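Local atomic coordinates of protein-L-isoaspartate(D-aspartate) O-methyltransferase (Sulfolobus tokodaii, PDB entry 1VBF), a protein that probably methylates L-isoaspartyl residues in age-damaged proteins with S-adenosyl-L-methionine as methyl donor, helping to repair or degrade them. Residues Asp93-Val98 with Asn116-Ile121; Leu155-Ile160 with Val176-Asn181; Tyr36-Thr41 with Thr54-Gly59; Ala142-Leu147 with Gly194-Leu199. One frame throughout, in Å; residues are numbered along the deposited sequence.

Contact 1 (Asp93-Val98 with Asn116-Ile121)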
loop_
_atom_site.group_PDB
_atom_site.type_symbol
_atom_site.label_atom_id
_atom_site.label_comp_id
_atom_site.label_asym_id
_atom_site.label_seq_id
_atom_site.Cartn_x
_atom_site.Cartn_y
_atom_site.Cartn_z
ATOM N N ASP B 93 -45.680 18.046 0.196
ATOM C CA ASP B 93 -47.024 17.540 -0.015
ATOM C C ASP B 93 -46.999 16.027 0.163
ATOM O O ASP B 93 -47.547 15.500 1.129
ATOM C CB ASP B 93 -47.528 17.881 -1.416
ATOM C CG ASP B 93 -48.924 17.349 -1.659
ATOM O OD1 ASP B 93 -49.389 17.301 -2.819
ATOM O OD2 ASP B 93 -49.569 16.967 -0.662
ATOM N N LYS B 94 -46.346 15.338 -0.770
ATOM C CA LYS B 94 -46.229 13.881 -0.728
ATOM C C LYS B 94 -44.801 13.345 -0.783
ATOM O O LYS B 94 -43.925 13.936 -1.409
ATOM C CB LYS B 94 -47.046 13.259 -1.859
ATOM C CG LYS B 94 -48.496 13.081 -1.479
ATOM C CD LYS B 94 -49.379 13.133 -2.695
ATOM C CE LYS B 94 -50.732 13.758 -2.347
ATOM N NZ LYS B 94 -51.429 14.258 -3.578
ATOM N N VAL B 95 -44.585 12.204 -0.136
ATOM C CA VAL B 95 -43.272 11.576 -0.092
ATOM C C VAL B 95 -43.325 10.089 -0.433
ATOM O O VAL B 95 -44.007 9.325 0.249
ATOM C CB VAL B 95 -42.648 11.704 1.319
ATOM C CG1 VAL B 95 -41.337 10.995 1.390
ATOM C CG2 VAL B 95 -42.443 13.139 1.660
ATOM N N VAL B 96 -42.616 9.679 -1.486
ATOM C CA VAL B 96 -42.534 8.263 -1.845
ATOM C C VAL B 96 -41.143 7.816 -1.361
ATOM O O VAL B 96 -40.138 8.391 -1.756
ATOM C CB VAL B 96 -42.635 8.055 -3.364
ATOM C CG1 VAL B 96 -42.298 6.620 -3.703
ATOM C CG2 VAL B 96 -44.047 8.397 -3.858
ATOM N N SER B 97 -41.080 6.800 -0.511
ATOM C CA SER B 97 -39.804 6.350 0.021
ATOM C C SER B 97 -39.551 4.846 -0.127
ATOM O O SER B 97 -40.344 4.028 0.334
ATOM C CB SER B 97 -39.711 6.729 1.488
ATOM O OG SER B 97 -38.521 6.239 2.078
ATOM N N VAL B 98 -38.410 4.496 -0.718
ATOM C CA VAL B 98 -38.049 3.108 -0.970
ATOM C C VAL B 98 -36.988 2.515 -0.032
ATOM O O VAL B 98 -36.012 3.172 0.286
ATOM C CB VAL B 98 -37.514 2.982 -2.410
ATOM C CG1 VAL B 98 -37.314 1.518 -2.769
ATOM C CG2 VAL B 98 -38.449 3.710 -3.373
ATOM N N ASN B 116 -49.717 10.847 6.895
ATOM C CA ASN B 116 -50.648 10.362 5.895
ATOM C C ASN B 116 -50.194 10.760 4.498
ATOM O O ASN B 116 -50.959 10.676 3.537
ATOM C CB ASN B 116 -52.041 10.923 6.186
ATOM C CG ASN B 116 -52.288 12.301 5.552
ATOM O OD1 ASN B 116 -51.412 13.182 5.546
ATOM N ND2 ASN B 116 -53.500 12.496 5.027
ATOM N N ASN B 117 -48.941 11.194 4.382
ATOM C CA ASN B 117 -48.420 11.617 3.089
ATOM C C ASN B 117 -47.099 10.964 2.716
ATOM O O ASN B 117 -46.318 11.522 1.936
ATOM C CB ASN B 117 -48.288 13.147 3.033
ATOM C CG ASN B 117 -47.205 13.688 3.949
ATOM O OD1 ASN B 117 -46.868 13.081 4.970
ATOM N ND2 ASN B 117 -46.668 14.846 3.596
ATOM N N ILE B 118 -46.877 9.761 3.246
ATOM C CA ILE B 118 -45.661 8.995 2.986
ATOM C C ILE B 118 -45.959 7.584 2.441
ATOM O O ILE B 118 -46.468 6.730 3.161
ATOM C CB ILE B 118 -44.826 8.808 4.273
ATOM C CG1 ILE B 118 -44.510 10.147 4.922
ATOM C CG2 ILE B 118 -43.550 8.052 3.963
ATOM C CD1 ILE B 118 -43.818 9.966 6.284
ATOM N N LYS B 119 -45.638 7.344 1.174
ATOM C CA LYS B 119 -45.817 6.024 0.581
ATOM C C LYS B 119 -44.505 5.228 0.767
ATOM O O LYS B 119 -43.460 5.604 0.220
ATOM C CB LYS B 119 -46.132 6.148 -0.906
ATOM C CG LYS B 119 -46.357 4.813 -1.597
ATOM C CD LYS B 119 -46.691 5.024 -3.057
ATOM C CE LYS B 119 -47.130 3.721 -3.692
ATOM N NZ LYS B 119 -48.224 3.062 -2.915
ATOM N N LEU B 120 -44.577 4.139 1.532
ATOM C CA LEU B 120 -43.437 3.287 1.814
ATOM C C LEU B 120 -43.331 2.021 0.938
ATOM O O LEU B 120 -44.090 1.069 1.103
ATOM C CB LEU B 120 -43.476 2.871 3.282
ATOM C CG LEU B 120 -43.479 4.008 4.308
ATOM C CD1 LEU B 120 -43.881 3.463 5.670
ATOM C CD2 LEU B 120 -42.094 4.678 4.361
ATOM N N ILE B 121 -42.343 2.002 0.049
ATOM C CA ILE B 121 -42.089 0.886 -0.859
ATOM C C ILE B 121 -40.946 -0.027 -0.400
ATOM O O ILE B 121 -39.916 0.461 0.064
ATOM C CB ILE B 121 -41.718 1.418 -2.263
ATOM C CG1 ILE B 121 -42.970 1.931 -2.971
ATOM C CG2 ILE B 121 -41.042 0.337 -3.092
ATOM C CD1 ILE B 121 -43.737 2.956 -2.211
#
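Asn117 opens this pairing with a side-chain bond just ahead of the regular strand. Its CG sits in the crowded position between the backbone N and the carbonyl carbon (chi1 68°), which carries the amide back to the start of the neighbouring segment. There Asn117 ND2 donates to Asp93 O over 2.7 Å, with the acceptor close to the plane of the amide but the donor well above the plane of the Asp93 carbonyl. The same ND2 also bonds Ala89 O, so two carbonyls fix the rotation of the group. From here the backbones run side by side: Val95 N reaches Asn117 O at 2.8 Å, Lys119 N reaches Val95 O at 2.7 Å, and Ser97 N meets Lys119 O almost straight (177°). On one face Val98 and Ile121 cross obliquely, and the branches that touch, Val98 CG1 and Ile121 CG2 at 3.9 Å, are each anti to their own backbone N. A bend at chi2 (55°) brings Ile121 CD1 to 4.2 Å from Val96 CG1. The other face carries Val95, Ile118 and Ser97 toward helix 83-91. Ser97 OG, anti to its backbone N, turns to Thr79 OG1 and Glu76 OE1. Strands 94-99 and 118-122, joined through helix 102-109, form a parallel beta-alpha-beta unit at the margin of the Rossmann-like sheet of an S-adenosylmethionine-dependent methyltransferase.

Contact 2 (Leu155-Ile160 with Val176-Asn181)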
loop_
_atom_site.group_PDB
_atom_site.type_symbol
_atom_site.label_atom_id
_atom_site.label_comp_id
_atom_site.label_asym_id
_atom_site.label_seq_id
_atom_site.Cartn_x
_atom_site.Cartn_y
_atom_site.Cartn_z
ATOM N N LEU B 155 -37.068 12.536 -12.108
ATOM C CA LEU B 155 -37.040 13.929 -11.657
ATOM C C LEU B 155 -37.773 14.853 -12.625
ATOM O O LEU B 155 -37.819 14.595 -13.820
ATOM C CB LEU B 155 -35.601 14.434 -11.566
ATOM C CG LEU B 155 -35.006 14.668 -10.191
ATOM C CD1 LEU B 155 -33.712 15.440 -10.340
ATOM C CD2 LEU B 155 -35.983 15.444 -9.352
ATOM N N LYS B 156 -38.340 15.938 -12.103
ATOM C CA LYS B 156 -39.001 16.921 -12.954
ATOM C C LYS B 156 -37.886 17.659 -13.661
ATOM O O LYS B 156 -36.727 17.575 -13.262
ATOM C CB LYS B 156 -39.812 17.906 -12.135
ATOM C CG LYS B 156 -41.184 17.385 -11.788
ATOM C CD LYS B 156 -41.988 18.386 -10.982
ATOM C CE LYS B 156 -43.307 17.778 -10.557
ATOM N NZ LYS B 156 -43.940 18.625 -9.518
ATOM N N GLU B 157 -38.234 18.410 -14.690
ATOM C CA GLU B 157 -37.221 19.101 -15.450
ATOM C C GLU B 157 -36.252 19.911 -14.638
ATOM O O GLU B 157 -35.047 19.695 -14.723
ATOM C CB GLU B 157 -37.850 19.980 -16.518
ATOM C CG GLU B 157 -36.836 20.489 -17.515
ATOM C CD GLU B 157 -35.844 19.418 -17.916
ATOM O OE1 GLU B 157 -36.275 18.295 -18.277
ATOM O OE2 GLU B 157 -34.631 19.711 -17.868
ATOM N N GLY B 158 -36.727 20.847 -13.842
ATOM C CA GLY B 158 -35.755 21.618 -13.092
ATOM C C GLY B 158 -35.492 21.036 -11.727
ATOM O O GLY B 158 -34.897 21.699 -10.879
ATOM N N GLY B 159 -35.937 19.797 -11.521
ATOM C CA GLY B 159 -35.777 19.134 -10.241
ATOM C C GLY B 159 -34.373 19.137 -9.687
ATOM O O GLY B 159 -33.426 19.445 -10.386
ATOM N N ILE B 160 -34.236 18.780 -8.419
ATOM C CA ILE B 160 -32.931 18.741 -7.776
ATOM C C ILE B 160 -32.760 17.403 -7.129
ATOM O O ILE B 160 -33.681 16.923 -6.473
ATOM C CB ILE B 160 -32.821 19.807 -6.672
ATOM C CG1 ILE B 160 -32.794 21.190 -7.316
ATOM C CG2 ILE B 160 -31.602 19.536 -5.755
ATOM C CD1 ILE B 160 -32.796 22.296 -6.301
ATOM N N VAL B 176 -27.494 17.553 -7.902
ATOM C CA VAL B 176 -27.788 17.513 -9.321
ATOM C C VAL B 176 -29.040 18.269 -9.705
ATOM O O VAL B 176 -30.104 18.009 -9.157
ATOM C CB VAL B 176 -27.960 16.057 -9.762
ATOM C CG1 VAL B 176 -28.213 15.974 -11.238
ATOM C CG2 VAL B 176 -26.751 15.277 -9.379
ATOM N N ILE B 177 -28.930 19.205 -10.639
ATOM C CA ILE B 177 -30.117 19.926 -11.080
ATOM C C ILE B 177 -30.438 19.454 -12.485
ATOM O O ILE B 177 -29.656 19.654 -13.401
ATOM C CB ILE B 177 -29.910 21.442 -11.119
ATOM C CG1 ILE B 177 -29.647 21.978 -9.711
ATOM C CG2 ILE B 177 -31.138 22.095 -11.699
ATOM C CD1 ILE B 177 -29.421 23.454 -9.694
ATOM N N LYS B 178 -31.588 18.833 -12.662
ATOM C CA LYS B 178 -31.919 18.322 -13.971
ATOM C C LYS B 178 -31.989 19.359 -15.084
ATOM O O LYS B 178 -32.496 20.471 -14.899
ATOM C CB LYS B 178 -33.216 17.533 -13.910
ATOM C CG LYS B 178 -33.473 16.723 -15.154
ATOM C CD LYS B 178 -34.589 15.761 -14.896
ATOM C CE LYS B 178 -34.914 14.895 -16.096
ATOM N NZ LYS B 178 -36.055 13.990 -15.744
ATOM N N LYS B 179 -31.454 18.973 -16.242
ATOM C CA LYS B 179 -31.448 19.801 -17.442
ATOM C C LYS B 179 -31.182 18.895 -18.652
ATOM O O LYS B 179 -30.096 18.930 -19.226
ATOM C CB LYS B 179 -30.363 20.874 -17.353
ATOM C CG LYS B 179 -30.408 21.817 -18.535
ATOM C CD LYS B 179 -29.059 22.412 -18.867
ATOM C CE LYS B 179 -29.148 23.216 -20.164
ATOM N NZ LYS B 179 -27.805 23.592 -20.688
ATOM N N GLY B 180 -32.172 18.091 -19.034
ATOM C CA GLY B 180 -31.983 17.182 -20.149
ATOM C C GLY B 180 -30.878 16.211 -19.772
ATOM O O GLY B 180 -30.890 15.665 -18.665
ATOM N N ASN B 181 -29.918 15.988 -20.667
ATOM C CA ASN B 181 -28.818 15.088 -20.355
ATOM C C ASN B 181 -27.578 15.870 -20.041
ATOM O O ASN B 181 -26.470 15.322 -20.055
ATOM C CB ASN B 181 -28.527 14.153 -21.502
ATOM C CG ASN B 181 -29.572 13.100 -21.650
ATOM O OD1 ASN B 181 -30.055 12.541 -20.655
ATOM N ND2 ASN B 181 -29.929 12.799 -22.896
#
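Strands 159-165 and 171-177 make an antiparallel hairpin, and the two segments meet where its open end frays into loops. Ile160 and Ile177 form a non-hydrogen-bonded pair; their side chains lie alongside each other and point the same way, CG1 to CG1 at 4.0 Å. One step further, Lys178 N donates to Gly159 O over 3.0 Å, the last backbone link before the chains part. Lys178 then turns its side chain toward the type I turn Lys156-Gly159. With CG anti to the backbone N (chi1 -167°) and every later torsion extended, it slides past Leu155 in the opposite direction, Lys178 CD passing Leu155 CB at 3.7 Å. The ammonium ends above the plane of the Leu155 carbonyl, Lys178 NZ to Leu155 O 2.7 Å. It also bonds Tyr152 O and makes a cation-pi contact with the Tyr152 ring, so one ammonium joins the end of helix 149-154 to Leu155, the first residue past it. An alanine in place of Lys178 would remove both carbonyl bonds and the aliphatic stem beside Leu155, and would probably loosen the turn from the hairpin. Glu157 does not complete an ion pair with this lysine, its OE1 standing 5.0 Å from Lys178 NZ. Instead the Glu157 chain bends at chi2 (42°), and Glu157 OE2 offers its syn lone pair to Gly180 N at 3.2 Å.

Contact 3 (Tyr36-Thr41 with Thr54-Gly59); sequences YAYAHT and TALNLG
A single loop carbonyl, that of Thr41, is the point on which this buried contact turns. Thr41 O accepts Asn57 N over 3.0 Å along a nearly straight line (171°), though from above the plane of its own carbonyl. Asn57 lies in the first turn of helix 56-65, where backbone N-H groups have no acceptor one turn earlier within the helix; a loop carbonyl supplies one from outside. The helix's own ladder begins at once, with Gly59 N bonded to Ala55 O, Ala55 being the N-cap residue. Side chains gather round the bond. The Thr41 and Asn57 side chains cross at about a right angle, with Thr41 CG2 against CB and the amide end of Asn57. Leu56 sends CD1 into the bend of the loop, 3.7 Å from Ala37 O and 3.9 Å from Thr41 OG1, and it meets the Tyr38 ring obliquely, Leu56 CD1 to Tyr38 CD2 at 4.1 Å. A glycine in place of Thr41 would strip the methyl from Asn57 and the hydroxyl from Leu56, and would probably leave the carbonyl less firmly placed. Arg25 sets the second shell: its NH1 bonds Ala37 O and its backbone N bonds Tyr38 OH, while Glu3 bonds the backbone of Tyr38. Helix 4-10 packs against both segments through Ile7, which touches Thr41 and Leu56, while the hairpin of strands 45-48 and 51-53 spans the chain between the loop and helix 56-65.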
loop_
_atom_site.group_PDB
_atom_site.type_symbol
_atom_site.label_atom_id
_atom_site.label_comp_id
_atom_site.label_asym_id
_atom_site.label_seq_id
_atom_site.Cartn_x
_atom_site.Cartn_y
_atom_site.Cartn_z
ATOM N N TYR B 36 -28.051 9.284 21.473
ATOM C CA TYR B 36 -27.460 9.917 20.301
ATOM C C TYR B 36 -28.464 10.734 19.524
ATOM O O TYR B 36 -28.175 11.164 18.427
ATOM C CB TYR B 36 -26.831 8.888 19.363
ATOM C CG TYR B 36 -25.650 8.142 19.933
ATOM C CD1 TYR B 36 -25.831 7.127 20.864
ATOM C CD2 TYR B 36 -24.344 8.444 19.530
ATOM C CE1 TYR B 36 -24.744 6.428 21.379
ATOM C CE2 TYR B 36 -23.249 7.745 20.039
ATOM C CZ TYR B 36 -23.462 6.740 20.963
ATOM O OH TYR B 36 -22.399 6.033 21.470
ATOM N N ALA B 37 -29.650 10.934 20.076
ATOM C CA ALA B 37 -30.651 11.717 19.371
ATOM C C ALA B 37 -30.071 13.079 18.941
ATOM O O ALA B 37 -30.196 13.500 17.781
ATOM C CB ALA B 37 -31.868 11.919 20.257
ATOM N N TYR B 38 -29.427 13.769 19.875
ATOM C CA TYR B 38 -28.871 15.064 19.560
ATOM C C TYR B 38 -27.455 15.291 20.103
ATOM O O TYR B 38 -27.033 16.445 20.340
ATOM C CB TYR B 38 -29.841 16.155 20.017
ATOM C CG TYR B 38 -31.169 16.070 19.305
ATOM C CD1 TYR B 38 -32.209 15.298 19.820
ATOM C CD2 TYR B 38 -31.372 16.710 18.077
ATOM C CE1 TYR B 38 -33.430 15.162 19.128
ATOM C CE2 TYR B 38 -32.585 16.580 17.372
ATOM C CZ TYR B 38 -33.609 15.802 17.905
ATOM O OH TYR B 38 -34.793 15.643 17.204
ATOM N N ALA B 39 -26.718 14.182 20.264
ATOM C CA ALA B 39 -25.332 14.207 20.744
ATOM C C ALA B 39 -24.478 13.298 19.852
ATOM O O ALA B 39 -24.955 12.250 19.409
ATOM C CB ALA B 39 -25.275 13.742 22.177
ATOM N N HIS B 40 -23.228 13.683 19.595
ATOM C CA HIS B 40 -22.340 12.889 18.733
ATOM C C HIS B 40 -22.883 12.984 17.334
ATOM O O HIS B 40 -22.761 12.080 16.514
ATOM C CB HIS B 40 -22.294 11.438 19.201
ATOM C CG HIS B 40 -21.741 11.299 20.579
ATOM N ND1 HIS B 40 -20.409 11.511 20.862
ATOM C CD2 HIS B 40 -22.355 11.106 21.770
ATOM C CE1 HIS B 40 -20.225 11.458 22.170
ATOM N NE2 HIS B 40 -21.390 11.217 22.745
ATOM N N THR B 41 -23.462 14.140 17.085
ATOM C CA THR B 41 -24.094 14.481 15.835
ATOM C C THR B 41 -23.335 14.194 14.527
ATOM O O THR B 41 -23.927 14.189 13.439
ATOM C CB THR B 41 -24.518 15.940 15.954
ATOM O OG1 THR B 41 -25.859 15.970 16.449
ATOM C CG2 THR B 41 -24.429 16.671 14.656
ATOM N N THR B 54 -27.312 7.823 8.445
ATOM C CA THR B 54 -26.431 8.951 8.176
ATOM C C THR B 54 -26.309 9.846 9.421
ATOM O O THR B 54 -27.245 9.955 10.238
ATOM C CB THR B 54 -26.956 9.824 7.039
ATOM O OG1 THR B 54 -27.017 9.070 5.828
ATOM C CG2 THR B 54 -26.049 10.978 6.823
ATOM N N ALA B 55 -25.148 10.475 9.564
ATOM C CA ALA B 55 -24.894 11.376 10.669
ATOM C C ALA B 55 -25.887 12.526 10.575
ATOM O O ALA B 55 -26.167 13.039 9.475
ATOM C CB ALA B 55 -23.498 11.902 10.582
ATOM N N LEU B 56 -26.404 12.935 11.730
ATOM C CA LEU B 56 -27.379 14.006 11.784
ATOM C C LEU B 56 -26.878 15.270 11.122
ATOM O O LEU B 56 -27.625 15.932 10.382
ATOM C CB LEU B 56 -27.757 14.332 13.224
ATOM C CG LEU B 56 -29.239 14.589 13.564
ATOM C CD1 LEU B 56 -29.324 15.497 14.788
ATOM C CD2 LEU B 56 -29.960 15.242 12.415
ATOM N N ASN B 57 -25.627 15.625 11.405
ATOM C CA ASN B 57 -25.077 16.828 10.813
ATOM C C ASN B 57 -25.082 16.704 9.289
ATOM O O ASN B 57 -25.404 17.651 8.570
ATOM C CB ASN B 57 -23.666 17.080 11.332
ATOM C CG ASN B 57 -23.441 18.558 11.725
ATOM O OD1 ASN B 57 -23.535 19.474 10.887
ATOM N ND2 ASN B 57 -23.148 18.791 13.010
ATOM N N LEU B 58 -24.752 15.524 8.787
ATOM C CA LEU B 58 -24.742 15.325 7.353
ATOM C C LEU B 58 -26.163 15.377 6.793
ATOM O O LEU B 58 -26.433 16.136 5.841
ATOM C CB LEU B 58 -24.106 13.986 7.023
ATOM C CG LEU B 58 -23.041 14.011 5.937
ATOM C CD1 LEU B 58 -22.881 12.632 5.440
ATOM C CD2 LEU B 58 -23.442 14.881 4.778
ATOM N N GLY B 59 -27.057 14.562 7.378
ATOM C CA GLY B 59 -28.457 14.513 6.955
ATOM C C GLY B 59 -29.190 15.855 6.866
ATOM O O GLY B 59 -29.871 16.167 5.874
#

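Contact 4 (Ala142-Leu147 with Gly194-Leu199); sequences ATAPTL and GRIGGL
The flat guanidinium of Arg195 faces out of this contact. The arginine's CB points away from 142-147 and its chain runs extended from CG to NE, so that the group makes cation-pi contacts with the rings of Phe202 and Tyr206, while NH1 bonds Asp204 O. The flat groups that do join the segments are peptides. Thr143 N donates to Gly194 O at 3.0 Å, nearly along the axis of that carbonyl. Thr143 O in turn receives Ile196 N at 2.9 Å, the donor lying in the plane of the carbonyl. These two bonds straddle Arg195 and leave a single bridge between two otherwise irregular loops. Side chains fill in beside it. Ala142 CB points toward the other segment and meets Ile196 CB at 4.0 Å, and Ala144 CB lies 4.1 Å from Ile196 CG2, so one isoleucine touches both alanines. Thr143 CG2 rests alongside Arg195, 4.2 Å from its CG, while OG1, anti to the backbone N (chi1 -177°), turns to Gly166 O. Beyond the bridge the loops separate and meet the second subunit: Leu147 packs on Leu199 of that chain and Pro145 on its Pro145, close in sequence to Cys149, which forms an interchain disulfide. The bridge thus ties the loop leading from strand 135-140 into helix 149-154 to the one leaving strand 184-191 for helix 209-223.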
loop_
_atom_site.group_PDB
_atom_site.type_symbol
_atom_site.label_atom_id
_atom_site.label_comp_id
_atom_site.label_asym_id
_atom_site.label_seq_id
_atom_site.Cartn_x
_atom_site.Cartn_y
_atom_site.Cartn_z
ATOM N N ALA B 142 -27.211 6.474 0.251
ATOM C CA ALA B 142 -26.168 5.474 0.056
ATOM C C ALA B 142 -25.448 5.802 -1.253
ATOM O O ALA B 142 -26.032 6.363 -2.185
ATOM C CB ALA B 142 -26.761 4.077 0.034
ATOM N N THR B 143 -24.169 5.476 -1.313
ATOM C CA THR B 143 -23.386 5.790 -2.497
ATOM C C THR B 143 -23.683 4.855 -3.682
ATOM O O THR B 143 -24.029 3.677 -3.504
ATOM C CB THR B 143 -21.851 5.800 -2.142
ATOM O OG1 THR B 143 -21.106 6.179 -3.291
ATOM C CG2 THR B 143 -21.363 4.429 -1.680
ATOM N N ALA B 144 -23.568 5.407 -4.888
ATOM C CA ALA B 144 -23.795 4.653 -6.124
ATOM C C ALA B 144 -22.549 4.657 -7.029
ATOM O O ALA B 144 -21.681 5.523 -6.909
ATOM C CB ALA B 144 -24.972 5.231 -6.873
ATOM N N PRO B 145 -22.444 3.688 -7.948
ATOM C CA PRO B 145 -21.266 3.675 -8.819
ATOM C C PRO B 145 -21.249 4.895 -9.736
ATOM O O PRO B 145 -20.194 5.378 -10.117
ATOM C CB PRO B 145 -21.428 2.372 -9.592
ATOM C CG PRO B 145 -22.315 1.517 -8.680
ATOM C CD PRO B 145 -23.300 2.511 -8.180
ATOM N N THR B 146 -22.431 5.390 -10.085
ATOM C CA THR B 146 -22.555 6.564 -10.949
ATOM C C THR B 146 -23.870 7.212 -10.589
ATOM O O THR B 146 -24.538 6.808 -9.639
ATOM C CB THR B 146 -22.727 6.220 -12.451
ATOM O OG1 THR B 146 -22.130 4.965 -12.745
ATOM C CG2 THR B 146 -22.093 7.266 -13.305
ATOM N N LEU B 147 -24.240 8.197 -11.400
ATOM C CA LEU B 147 -25.487 8.913 -11.266
ATOM C C LEU B 147 -26.603 7.879 -11.434
ATOM O O LEU B 147 -26.627 7.132 -12.409
ATOM C CB LEU B 147 -25.577 9.947 -12.378
ATOM C CG LEU B 147 -26.302 11.267 -12.145
ATOM C CD1 LEU B 147 -26.762 11.802 -13.502
ATOM C CD2 LEU B 147 -27.491 11.068 -11.241
ATOM N N GLY B 194 -22.467 3.896 2.882
ATOM C CA GLY B 194 -22.417 2.480 2.578
ATOM C C GLY B 194 -22.891 2.359 1.142
ATOM O O GLY B 194 -23.497 3.289 0.594
ATOM N N ARG B 195 -22.620 1.224 0.519
ATOM C CA ARG B 195 -22.988 1.019 -0.867
ATOM C C ARG B 195 -24.447 0.690 -1.085
ATOM O O ARG B 195 -25.034 -0.091 -0.335
ATOM C CB ARG B 195 -22.141 -0.101 -1.448
ATOM C CG ARG B 195 -20.709 0.281 -1.687
ATOM C CD ARG B 195 -19.990 -0.858 -2.327
ATOM N NE ARG B 195 -18.820 -0.385 -3.050
ATOM C CZ ARG B 195 -18.109 -1.142 -3.875
ATOM N NH1 ARG B 195 -18.454 -2.405 -4.071
ATOM N NH2 ARG B 195 -17.064 -0.627 -4.509
ATOM N N ILE B 196 -25.026 1.281 -2.126
ATOM C CA ILE B 196 -26.412 1.027 -2.482
ATOM C C ILE B 196 -26.444 -0.309 -3.211
ATOM O O ILE B 196 -25.511 -0.654 -3.926
ATOM C CB ILE B 196 -26.928 2.104 -3.400
ATOM C CG1 ILE B 196 -28.451 2.021 -3.528
ATOM C CG2 ILE B 196 -26.275 1.964 -4.722
ATOM C CD1 ILE B 196 -29.079 3.231 -4.217
ATOM N N GLY B 197 -27.504 -1.077 -3.018
ATOM C CA GLY B 197 -27.593 -2.365 -3.669
ATOM C C GLY B 197 -28.651 -2.343 -4.744
ATOM O O GLY B 197 -29.484 -1.447 -4.763
ATOM N N GLY B 198 -28.622 -3.303 -5.657
ATOM C CA GLY B 198 -29.636 -3.298 -6.685
ATOM C C GLY B 198 -29.087 -3.333 -8.091
ATOM O O GLY B 198 -27.876 -3.278 -8.304
ATOM N N LEU B 199 -30.005 -3.426 -9.047
ATOM C CA LEU B 199 -29.683 -3.505 -10.457
ATOM C C LEU B 199 -28.549 -2.566 -10.863
ATOM O O LEU B 199 -27.592 -2.988 -11.508
ATOM C CB LEU B 199 -30.931 -3.181 -11.286
ATOM C CG LEU B 199 -31.237 -3.981 -12.556
ATOM C CD1 LEU B 199 -32.052 -3.111 -13.484
ATOM C CD2 LEU B 199 -29.970 -4.402 -13.263
#

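In the fold
Contact 3 comes first along the chain, followed by contact 1; contact 4 then brackets contact 2, whose hairpin falls between residues 147 and 194. Contacts 1 and 2 reach the same mixed sheet, one on its outermost parallel pair and the other in its antiparallel part, their centres 21 Å apart. Contact 4 bridges loops that leave strands 135-140 and 184-191 of that sheet, its nearest atoms about 5 Å from contact 2. Contact 3, at the start of helix 56-65, lies on the other side of the chain's centre from contacts 2 and 4, though its nearest atoms are about 6 Å from contact 4. Together they show one methyltransferase fold held at its parallel strands, hairpin, connecting loops and N-terminal part.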